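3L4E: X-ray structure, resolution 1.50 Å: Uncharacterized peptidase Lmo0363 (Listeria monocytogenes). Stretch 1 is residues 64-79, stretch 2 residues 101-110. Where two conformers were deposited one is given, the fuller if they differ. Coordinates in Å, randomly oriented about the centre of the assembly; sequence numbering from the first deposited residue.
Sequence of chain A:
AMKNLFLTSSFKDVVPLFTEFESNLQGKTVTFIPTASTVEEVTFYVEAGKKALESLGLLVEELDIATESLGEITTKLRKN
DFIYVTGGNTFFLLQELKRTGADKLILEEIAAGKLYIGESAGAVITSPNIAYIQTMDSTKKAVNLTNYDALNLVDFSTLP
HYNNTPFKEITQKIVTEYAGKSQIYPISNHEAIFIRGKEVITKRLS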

# COMPACT_ATOMS: atom_id res chain seq x y z
N ASP A 64 6.48 12.13 3.11
CA ASP A 64 5.10 12.54 2.86
C ASP A 64 5.02 13.20 1.48
O ASP A 64 5.46 14.33 1.29
CB ASP A 64 4.58 13.48 3.96
CG ASP A 64 3.08 13.79 3.82
OD1 ASP A 64 2.44 13.33 2.85
OD2 ASP A 64 2.55 14.49 4.70
N ILE A 65 4.49 12.45 0.52
CA ILE A 65 4.31 12.92 -0.85
C ILE A 65 3.56 14.24 -0.92
O ILE A 65 3.76 15.03 -1.84
CB ILE A 65 3.54 11.87 -1.68
CG1 ILE A 65 4.26 10.53 -1.63
CG2 ILE A 65 3.33 12.36 -3.12
CD1 ILE A 65 5.68 10.58 -2.11
N ALA A 66 2.69 14.49 0.05
CA ALA A 66 1.84 15.67 0.03
C ALA A 66 2.60 16.97 0.29
O ALA A 66 2.15 18.04 -0.10
CB ALA A 66 0.69 15.52 1.02
N THR A 67 3.76 16.87 0.94
CA THR A 67 4.45 18.06 1.43
C THR A 67 5.90 18.23 0.97
O THR A 67 6.45 19.33 1.03
CB THR A 67 4.43 18.13 2.97
OG1 THR A 67 5.08 16.98 3.52
CG2 THR A 67 3.00 18.18 3.47
N GLU A 68 6.54 17.15 0.51
CA GLU A 68 7.95 17.23 0.16
C GLU A 68 8.23 17.48 -1.32
O GLU A 68 7.44 17.08 -2.19
CB GLU A 68 8.69 15.99 0.68
CG GLU A 68 8.75 15.94 2.20
CD GLU A 68 9.50 14.75 2.73
OE1 GLU A 68 8.90 13.66 2.83
OE2 GLU A 68 10.70 14.90 3.07
N SER A 69 9.34 18.16 -1.60
CA SER A 69 9.74 18.49 -2.96
C SER A 69 9.93 17.23 -3.79
O SER A 69 10.11 16.15 -3.24
CB SER A 69 11.04 19.29 -2.94
OG SER A 69 12.12 18.45 -2.55
N LEU A 70 9.89 17.37 -5.12
CA LEU A 70 10.13 16.22 -5.98
C LEU A 70 11.57 15.74 -5.83
O LEU A 70 11.86 14.56 -6.02
CB LEU A 70 9.81 16.52 -7.44
CG LEU A 70 8.46 15.99 -7.92
CD1 LEU A 70 8.37 14.47 -7.73
CD2 LEU A 70 7.31 16.70 -7.21
N GLY A 71 12.46 16.67 -5.51
CA GLY A 71 13.85 16.33 -5.28
C GLY A 71 13.99 15.32 -4.16
O GLY A 71 14.70 14.33 -4.29
N GLU A 72 13.29 15.58 -3.06
CA GLU A 72 13.35 14.70 -1.89
C GLU A 72 12.63 13.38 -2.17
O GLU A 72 13.08 12.32 -1.73
CB GLU A 72 12.72 15.39 -0.68
CG GLU A 72 13.12 14.78 0.65
CD GLU A 72 14.61 14.92 0.92
OE1 GLU A 72 15.16 14.10 1.69
OE2 GLU A 72 15.23 15.85 0.36
N ILE A 73 11.52 13.45 -2.89
CA ILE A 73 10.76 12.26 -3.25
C ILE A 73 11.62 11.36 -4.13
O ILE A 73 11.74 10.16 -3.87
CB ILE A 73 9.46 12.62 -3.99
CG1 ILE A 73 8.49 13.35 -3.05
CG2 ILE A 73 8.81 11.37 -4.58
CD1 ILE A 73 7.22 13.86 -3.74
N THR A 74 12.22 11.94 -5.16
CA THR A 74 13.08 11.19 -6.07
C THR A 74 14.26 10.55 -5.34
O THR A 74 14.54 9.37 -5.52
CB THR A 74 13.62 12.09 -7.20
OG1 THR A 74 12.52 12.62 -7.95
CG2 THR A 74 14.50 11.28 -8.14
N THR A 75 14.92 11.34 -4.50
CA THR A 75 16.11 10.89 -3.78
C THR A 75 15.82 9.74 -2.83
O THR A 75 16.50 8.71 -2.88
CB THR A 75 16.74 12.05 -2.98
OG1 THR A 75 17.06 13.13 -3.87
CG2 THR A 75 18.01 11.58 -2.27
N LYS A 76 14.82 9.90 -1.97
CA LYS A 76 14.48 8.87 -1.00
C LYS A 76 14.05 7.57 -1.68
O LYS A 76 14.52 6.50 -1.32
CB LYS A 76 13.39 9.37 -0.04
CG LYS A 76 13.86 10.49 0.88
CD LYS A 76 12.75 10.98 1.81
CE LYS A 76 13.31 11.97 2.84
NZ LYS A 76 12.25 12.54 3.72
N LEU A 77 13.17 7.69 -2.67
CA LEU A 77 12.71 6.51 -3.40
C LEU A 77 13.88 5.75 -4.02
O LEU A 77 13.87 4.51 -4.06
CB LEU A 77 11.69 6.90 -4.47
CG LEU A 77 10.29 7.21 -3.93
CD1 LEU A 77 9.39 7.75 -5.04
CD2 LEU A 77 9.67 5.97 -3.28
N ARG A 78 14.87 6.48 -4.52
CA ARG A 78 16.04 5.87 -5.14
C ARG A 78 17.01 5.27 -4.13
O ARG A 78 17.61 4.22 -4.37
CB ARG A 78 16.77 6.89 -6.02
CG ARG A 78 15.94 7.37 -7.19
CD ARG A 78 16.75 8.20 -8.16
NE ARG A 78 16.18 8.14 -9.50
CZ ARG A 78 16.47 7.19 -10.38
NH1 ARG A 78 17.32 6.22 -10.06
NH2 ARG A 78 15.90 7.20 -11.57
N LYS A 79 17.16 5.94 -3.00
CA LYS A 79 18.16 5.56 -2.01
C LYS A 79 17.80 4.31 -1.22
O LYS A 79 18.62 3.40 -1.06
CB LYS A 79 18.40 6.71 -1.03
CG LYS A 79 19.45 6.40 0.03
CD LYS A 79 19.73 7.61 0.91
CE LYS A 79 18.66 7.79 1.98
NZ LYS A 79 18.71 6.71 3.00
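Stretch 2 101-110: GADKLILEEI

What fills the apolar centre of the contact? Leu 105 does, its side chain set as a knob into a hole formed by Leu 70, Ile 73, Thr 74 and Leu 77. Leu 105 CD1 lies 4.1 Å from Leu 70 CD1, 4.1 Å from Ile 73 CG2 and 3.4 Å from Thr 74 OG1. That hydroxyl is already committed to its own helix, since Thr 74 OG1 donates to Leu 70 O at 2.8 Å, so it can line an apolar pocket at little cost. Leu 77 reaches back across, with Leu 77 CD1 3.8 Å from Leu 105 CB and 4.1 Å from Ile 106 CG1.

How do the backbones run to allow this? Residues 70-79 form one helix and the stretch through Ile 110 another; they run nearly parallel, crossing at -16° with a closest axial approach of 10.1 Å. The small angle keeps them in step: CA atoms pair as Ile 73 with Ala 102 (7.3 Å), Thr 74 with Leu 105 (6.9 Å), Leu 77 with Ile 106 (7.2 Å) and Arg 78 with Glu 109 (7.0 Å).

What happens at the beginning of stretch 2? Gly 101, with positive phi, closes a preceding helix in a Schellman motif, and the chain then turns into the new helix. Ala 102 points toward stretch 1, where Ala 102 CB meets Ile 73 CG2 at 3.9 Å and Ile 65 CD1 at 4.4 Å.

Where does the contact turn polar? It does so around Arg 78, whose side chain starts sideways but whose end comes nearer. Arg 78 NH2 forms a salt bridge with Glu 108 OE2 at 2.8 Å, although the hydrogen bond within it is weak, with an angle of 118°. Glu 109 OE2 lies over one face of the guanidinium, 4.0 Å from Arg 78 NH1, where opposite charges attract but no N-H points at the oxygen.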

# COMPACT_ATOMS: atom_id res chain seq x y z
N GLY A 101 3.77 13.39 -9.72
CA GLY A 101 4.37 12.50 -10.70
C GLY A 101 5.14 11.37 -10.03
O GLY A 101 5.94 10.69 -10.68
N ALA A 102 4.90 11.16 -8.74
CA ALA A 102 5.62 10.13 -7.98
C ALA A 102 5.09 8.73 -8.26
O ALA A 102 5.77 7.74 -8.02
CB ALA A 102 5.57 10.44 -6.49
N ASP A 103 3.86 8.63 -8.76
CA ASP A 103 3.36 7.33 -9.19
C ASP A 103 4.35 6.72 -10.17
O ASP A 103 4.67 5.53 -10.10
CB ASP A 103 1.95 7.44 -9.78
CG ASP A 103 1.86 8.37 -10.99
OD1 ASP A 103 2.67 9.32 -11.12
OD2 ASP A 103 0.96 8.16 -11.83
N LYS A 104 4.89 7.56 -11.05
CA LYS A 104 5.88 7.15 -12.03
C LYS A 104 7.18 6.67 -11.39
O LYS A 104 7.76 5.66 -11.81
CB LYS A 104 6.17 8.29 -13.00
CG LYS A 104 6.35 7.87 -14.45
CD LYS A 104 5.01 7.57 -15.11
CE LYS A 104 4.47 6.20 -14.72
NZ LYS A 104 3.06 6.03 -15.15
N LEU A 105 7.64 7.40 -10.38
CA LEU A 105 8.90 7.09 -9.71
C LEU A 105 8.81 5.78 -8.93
O LEU A 105 9.80 5.05 -8.79
CB LEU A 105 9.29 8.23 -8.77
CG LEU A 105 9.47 9.56 -9.50
CD1 LEU A 105 9.76 10.67 -8.51
CD2 LEU A 105 10.59 9.44 -10.52
N ILE A 106 7.62 5.48 -8.43
CA ILE A 106 7.40 4.23 -7.70
C ILE A 106 7.42 3.06 -8.69
O ILE A 106 8.07 2.05 -8.45
CB ILE A 106 6.09 4.26 -6.88
CG1 ILE A 106 6.27 5.22 -5.69
CG2 ILE A 106 5.70 2.85 -6.43
CD1 ILE A 106 5.05 5.42 -4.84
N LEU A 107 6.73 3.22 -9.81
CA LEU A 107 6.73 2.17 -10.83
C LEU A 107 8.13 1.87 -11.34
O LEU A 107 8.49 0.71 -11.53
CB LEU A 107 5.81 2.54 -12.00
CG LEU A 107 4.32 2.56 -11.68
CD1 LEU A 107 3.53 3.04 -12.90
CD2 LEU A 107 3.85 1.19 -11.22
N GLU A 108 8.93 2.91 -11.56
CA GLU A 108 10.31 2.72 -12.02
C GLU A 108 11.14 1.93 -11.02
O GLU A 108 11.88 1.02 -11.39
CB GLU A 108 10.99 4.06 -12.33
CG GLU A 108 12.44 3.90 -12.79
CD GLU A 108 13.25 5.19 -12.75
OE1 GLU A 108 12.65 6.28 -12.62
OE2 GLU A 108 14.49 5.11 -12.87
N GLU A 109 11.02 2.28 -9.74
CA GLU A 109 11.76 1.58 -8.70
C GLU A 109 11.36 0.11 -8.62
O GLU A 109 12.21 -0.77 -8.51
CB GLU A 109 11.56 2.25 -7.34
CG GLU A 109 12.16 3.65 -7.24
CD GLU A 109 13.67 3.65 -7.43
OE1 GLU A 109 14.35 2.76 -6.88
OE2 GLU A 109 14.18 4.54 -8.14
N ILE A 110 10.06 -0.15 -8.65
CA ILE A 110 9.55 -1.52 -8.64
C ILE A 110 10.09 -2.29 -9.84
O ILE A 110 10.52 -3.44 -9.71
CB ILE A 110 8.02 -1.54 -8.63
CG1 ILE A 110 7.52 -0.99 -7.29
CG2 ILE A 110 7.49 -2.94 -8.87
CD1 ILE A 110 6.02 -0.81 -7.23